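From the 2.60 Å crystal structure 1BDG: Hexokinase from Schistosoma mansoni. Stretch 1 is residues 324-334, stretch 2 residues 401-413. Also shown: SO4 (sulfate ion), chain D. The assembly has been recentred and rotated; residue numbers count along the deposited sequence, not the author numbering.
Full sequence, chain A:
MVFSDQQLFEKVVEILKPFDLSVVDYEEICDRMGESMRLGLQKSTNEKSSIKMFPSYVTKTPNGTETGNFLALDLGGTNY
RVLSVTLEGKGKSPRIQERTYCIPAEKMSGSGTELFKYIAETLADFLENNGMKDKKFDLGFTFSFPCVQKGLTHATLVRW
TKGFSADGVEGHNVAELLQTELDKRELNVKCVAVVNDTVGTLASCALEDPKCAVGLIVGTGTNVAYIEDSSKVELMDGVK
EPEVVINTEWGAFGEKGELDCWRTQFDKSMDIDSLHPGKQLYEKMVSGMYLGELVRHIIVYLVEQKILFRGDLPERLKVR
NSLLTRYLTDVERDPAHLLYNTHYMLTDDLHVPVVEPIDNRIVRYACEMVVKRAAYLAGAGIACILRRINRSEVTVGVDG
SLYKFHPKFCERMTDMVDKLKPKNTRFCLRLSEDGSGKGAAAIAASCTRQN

Stretch 1 (324-334) LTRYLTDVERD
Stretch 2 401-413: SLYKFHPKFCERM

Stretch 1 leaves an extended Leu324 (phi/psi -65/155) and coils into a weakly bonded helix around Tyr327 to Val331, with Val331 N to Tyr327 O at 3.2 Å, before a type I turn from Val331 to Asp334. Stretch 2 is a helix from Ser401 to Phe405, a break at His406 (-108/117) and Pro407 (-61/120), a positive-phi Lys408 (86/-13) at the N-cap position, and a second helix from Phe409 onward. The break packs against the stretch 1 helix and turn; Thr325 to Glu332 and Ser401 to Lys408 run in roughly the same direction. The CA atoms of Thr329 and His406 lie 5.3 Å apart, those of Glu332 and Pro407 6.4 Å; the contact buries 405 Å².

His406 (chi1 -68°, chi2 -127°) leaves its backbone sideways, and its ring comes nearer to stretch 1. Thr329 OG1 (chi1 m) sits over one ring face, 2.9 Å from His406 NE2. Thr329 OG1 donates a weak hydrogen bond to Phe405 O at 3.5 Å. Thr325 O lies near the ring plane, 3.5 Å from His406 CE1, and Thr325 CG2 (chi1 m) packs 3.6 Å from CE1. A water accepts a weak hydrogen bond from His406 ND1 (2.5 Å) and donates one to Leu328 O (2.8 Å), bridging the stretches.

Pro407, C-gamma exo, points toward stretch 1. Its CG lies over one face of the Arg333 guanidinium (m, t, t, chi4 -67°), 3.1 Å from Arg333 NH1: a tight nonpolar contact that leaves the in-plane N-H groups free to bond elsewhere.

Glu332 (chi -94°, -69°, -60°) points toward stretch 2, and its OE1 forms a salt bridge with Arg412 NH2 at 3.2 Å, weak as a hydrogen bond at 134°. Arg412 (m, t, t, chi4 140°) also binds a sulfate, through NE to O3 (2.8 Å) and NH2 to O2 (2.9 Å), so two anions share its charge.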

# COMPACT_ATOMS: atom_id res chain seq x y z
N LEU A 324 2.01 12.87 11.59
CA LEU A 324 1.40 12.24 10.45
C LEU A 324 2.26 12.41 9.21
O LEU A 324 3.03 13.37 9.13
CB LEU A 324 0.02 12.87 10.22
CG LEU A 324 -1.01 12.67 11.33
CD1 LEU A 324 -2.15 13.65 11.12
CD2 LEU A 324 -1.53 11.23 11.33
N THR A 325 2.11 11.50 8.25
CA THR A 325 2.85 11.57 6.99
C THR A 325 2.29 12.73 6.18
O THR A 325 2.98 13.34 5.36
CB THR A 325 2.71 10.25 6.18
OG1 THR A 325 3.23 9.17 6.96
CG2 THR A 325 3.47 10.31 4.87
N ARG A 326 1.05 13.08 6.47
CA ARG A 326 0.38 14.17 5.77
C ARG A 326 1.17 15.46 5.93
O ARG A 326 1.20 16.30 5.03
CB ARG A 326 -1.04 14.37 6.30
CG ARG A 326 -1.91 15.06 5.32
N TYR A 327 1.82 15.62 7.08
CA TYR A 327 2.61 16.81 7.32
C TYR A 327 3.75 16.82 6.29
O TYR A 327 4.01 17.85 5.66
CB TYR A 327 3.17 16.83 8.75
CG TYR A 327 2.12 16.72 9.84
CD1 TYR A 327 0.77 16.93 9.54
CD2 TYR A 327 2.46 16.37 11.15
CE1 TYR A 327 -0.21 16.77 10.51
CE2 TYR A 327 1.48 16.21 12.14
CZ TYR A 327 0.14 16.41 11.80
OH TYR A 327 -0.87 16.19 12.72
N LEU A 328 4.32 15.65 6.02
CA LEU A 328 5.43 15.55 5.08
C LEU A 328 5.10 16.05 3.68
O LEU A 328 5.96 16.18 2.81
CB LEU A 328 5.96 14.12 5.04
CG LEU A 328 6.31 13.45 6.38
CD1 LEU A 328 7.32 12.32 6.11
CD2 LEU A 328 6.88 14.46 7.38
N THR A 329 3.82 16.31 3.47
CA THR A 329 3.30 16.82 2.22
C THR A 329 3.61 18.32 2.14
O THR A 329 4.43 18.73 1.32
CB THR A 329 1.76 16.59 2.16
OG1 THR A 329 1.49 15.19 1.99
CG2 THR A 329 1.12 17.38 1.03
N ASP A 330 3.02 19.11 3.03
CA ASP A 330 3.25 20.56 3.00
C ASP A 330 4.74 20.89 3.12
O ASP A 330 5.29 21.68 2.34
CB ASP A 330 2.45 21.27 4.09
CG ASP A 330 0.95 21.28 3.80
OD1 ASP A 330 0.55 20.98 2.64
OD2 ASP A 330 0.16 21.60 4.75
N VAL A 331 5.40 20.22 4.05
CA VAL A 331 6.82 20.43 4.31
C VAL A 331 7.67 20.36 3.04
O VAL A 331 8.65 21.09 2.92
CB VAL A 331 7.34 19.39 5.30
CG1 VAL A 331 8.78 19.67 5.63
CG2 VAL A 331 6.49 19.41 6.55
N GLU A 332 7.26 19.53 2.09
CA GLU A 332 7.96 19.32 0.82
C GLU A 332 7.93 20.46 -0.21
O GLU A 332 8.79 20.51 -1.10
CB GLU A 332 7.47 18.03 0.16
CG GLU A 332 8.33 16.83 0.48
CD GLU A 332 9.71 16.92 -0.17
OE1 GLU A 332 9.78 17.01 -1.42
OE2 GLU A 332 10.73 16.93 0.57
N ARG A 333 6.97 21.38 -0.07
CA ARG A 333 6.84 22.54 -0.98
C ARG A 333 7.75 23.71 -0.58
O ARG A 333 7.66 24.80 -1.15
CB ARG A 333 5.38 23.03 -1.00
CG ARG A 333 4.35 21.92 -1.18
CD ARG A 333 2.93 22.40 -0.91
NE ARG A 333 1.99 21.28 -0.82
CZ ARG A 333 1.66 20.49 -1.84
NH1 ARG A 333 2.17 20.72 -3.05
NH2 ARG A 333 0.82 19.49 -1.67
N ASP A 334 8.63 23.49 0.39
CA ASP A 334 9.52 24.55 0.86
C ASP A 334 10.79 24.80 0.03
O ASP A 334 11.61 23.90 -0.18
CB ASP A 334 9.92 24.29 2.33
CG ASP A 334 9.00 25.00 3.32
OD1 ASP A 334 8.38 26.03 2.95
OD2 ASP A 334 8.94 24.54 4.48
N SER A 401 -2.17 7.47 -1.35
CA SER A 401 -1.89 8.83 -0.89
C SER A 401 -0.53 9.34 -1.27
O SER A 401 -0.35 10.53 -1.55
CB SER A 401 -1.99 8.87 0.62
OG SER A 401 -3.10 8.10 1.04
N LEU A 402 0.47 8.46 -1.20
CA LEU A 402 1.81 8.88 -1.50
C LEU A 402 1.93 9.40 -2.93
O LEU A 402 2.43 10.50 -3.17
CB LEU A 402 2.79 7.75 -1.20
CG LEU A 402 3.19 7.84 0.27
CD1 LEU A 402 4.32 6.87 0.56
CD2 LEU A 402 3.65 9.26 0.57
N TYR A 403 1.40 8.62 -3.86
CA TYR A 403 1.43 8.99 -5.25
C TYR A 403 0.61 10.28 -5.40
O TYR A 403 1.11 11.27 -5.92
CB TYR A 403 0.83 7.86 -6.11
CG TYR A 403 0.69 8.21 -7.59
CD1 TYR A 403 1.77 8.08 -8.47
CD2 TYR A 403 -0.52 8.71 -8.09
CE1 TYR A 403 1.66 8.45 -9.81
CE2 TYR A 403 -0.65 9.08 -9.42
CZ TYR A 403 0.44 8.95 -10.28
OH TYR A 403 0.30 9.28 -11.61
N LYS A 404 -0.61 10.26 -4.88
CA LYS A 404 -1.53 11.39 -4.99
C LYS A 404 -1.22 12.72 -4.34
O LYS A 404 -1.13 13.74 -5.02
CB LYS A 404 -2.92 10.95 -4.56
CG LYS A 404 -3.58 10.07 -5.57
CD LYS A 404 -5.01 9.74 -5.22
CE LYS A 404 -5.10 8.53 -4.35
NZ LYS A 404 -6.47 7.96 -4.48
N PHE A 405 -1.07 12.71 -3.02
CA PHE A 405 -0.86 13.91 -2.24
C PHE A 405 0.56 14.39 -2.03
O PHE A 405 0.76 15.44 -1.40
CB PHE A 405 -1.50 13.74 -0.85
CG PHE A 405 -2.94 13.28 -0.89
CD1 PHE A 405 -3.93 14.10 -1.38
CD2 PHE A 405 -3.29 12.02 -0.43
CE1 PHE A 405 -5.26 13.68 -1.42
CE2 PHE A 405 -4.61 11.58 -0.46
CZ PHE A 405 -5.60 12.42 -0.96
N HIS A 406 1.55 13.69 -2.56
CA HIS A 406 2.94 14.10 -2.31
C HIS A 406 3.76 14.72 -3.44
O HIS A 406 4.07 14.06 -4.44
CB HIS A 406 3.69 12.96 -1.60
CG HIS A 406 3.20 12.71 -0.20
ND1 HIS A 406 4.04 12.68 0.90
CD2 HIS A 406 1.95 12.52 0.28
CE1 HIS A 406 3.32 12.49 1.99
NE2 HIS A 406 2.05 12.39 1.64
N PRO A 407 4.17 15.99 -3.26
CA PRO A 407 4.96 16.75 -4.23
C PRO A 407 6.29 16.06 -4.46
O PRO A 407 7.05 15.85 -3.51
CB PRO A 407 5.15 18.10 -3.54
CG PRO A 407 3.96 18.21 -2.70
CD PRO A 407 3.87 16.84 -2.10
N LYS A 408 6.54 15.67 -5.70
CA LYS A 408 7.77 14.98 -6.10
C LYS A 408 7.79 13.44 -5.95
O LYS A 408 8.62 12.80 -6.55
CB LYS A 408 9.01 15.61 -5.44
CG LYS A 408 9.39 16.97 -5.97
N PHE A 409 6.84 12.84 -5.23
CA PHE A 409 6.88 11.38 -5.10
C PHE A 409 6.93 10.60 -6.42
O PHE A 409 7.86 9.83 -6.65
CB PHE A 409 5.75 10.82 -4.24
CG PHE A 409 6.01 9.41 -3.75
CD1 PHE A 409 5.64 8.31 -4.52
CD2 PHE A 409 6.63 9.18 -2.53
CE1 PHE A 409 5.89 7.02 -4.08
CE2 PHE A 409 6.88 7.89 -2.09
CZ PHE A 409 6.51 6.81 -2.86
N CYS A 410 5.93 10.77 -7.26
CA CYS A 410 5.91 10.08 -8.55
C CYS A 410 7.02 10.64 -9.42
O CYS A 410 7.62 9.93 -10.23
CB CYS A 410 4.56 10.27 -9.25
SG CYS A 410 4.66 10.99 -10.92
N GLU A 411 7.31 11.92 -9.20
CA GLU A 411 8.35 12.62 -9.94
C GLU A 411 9.70 11.92 -9.76
O GLU A 411 10.44 11.76 -10.71
CB GLU A 411 8.43 14.08 -9.47
CG GLU A 411 7.34 15.03 -9.98
CD GLU A 411 5.91 14.48 -9.89
OE1 GLU A 411 5.42 14.16 -8.77
OE2 GLU A 411 5.26 14.40 -10.97
N ARG A 412 9.98 11.48 -8.54
CA ARG A 412 11.23 10.80 -8.22
C ARG A 412 11.20 9.28 -8.46
O ARG A 412 12.16 8.71 -8.99
CB ARG A 412 11.64 11.10 -6.78
CG ARG A 412 11.94 12.55 -6.49
CD ARG A 412 12.27 12.69 -5.04
NE ARG A 412 12.48 14.06 -4.59
CZ ARG A 412 12.03 14.52 -3.42
NH1 ARG A 412 11.31 13.72 -2.64
NH2 ARG A 412 12.27 15.78 -3.05
N MET A 413 10.14 8.62 -8.02
CA MET A 413 9.97 7.19 -8.23
C MET A 413 10.32 6.85 -9.68
O MET A 413 11.25 6.06 -9.93
CB MET A 413 8.51 6.80 -7.94
CG MET A 413 8.08 5.40 -8.37
SD MET A 413 6.46 5.03 -7.68
CE MET A 413 5.46 6.31 -8.41
S SO4 D . 14.77 16.45 -5.96
O1 SO4 D . 15.14 17.34 -7.04
O2 SO4 D . 13.84 17.12 -5.08
O3 SO4 D . 14.16 15.26 -6.50
O4 SO4 D . 15.96 16.07 -5.22
O HOH W 1 5.74 14.49 0.61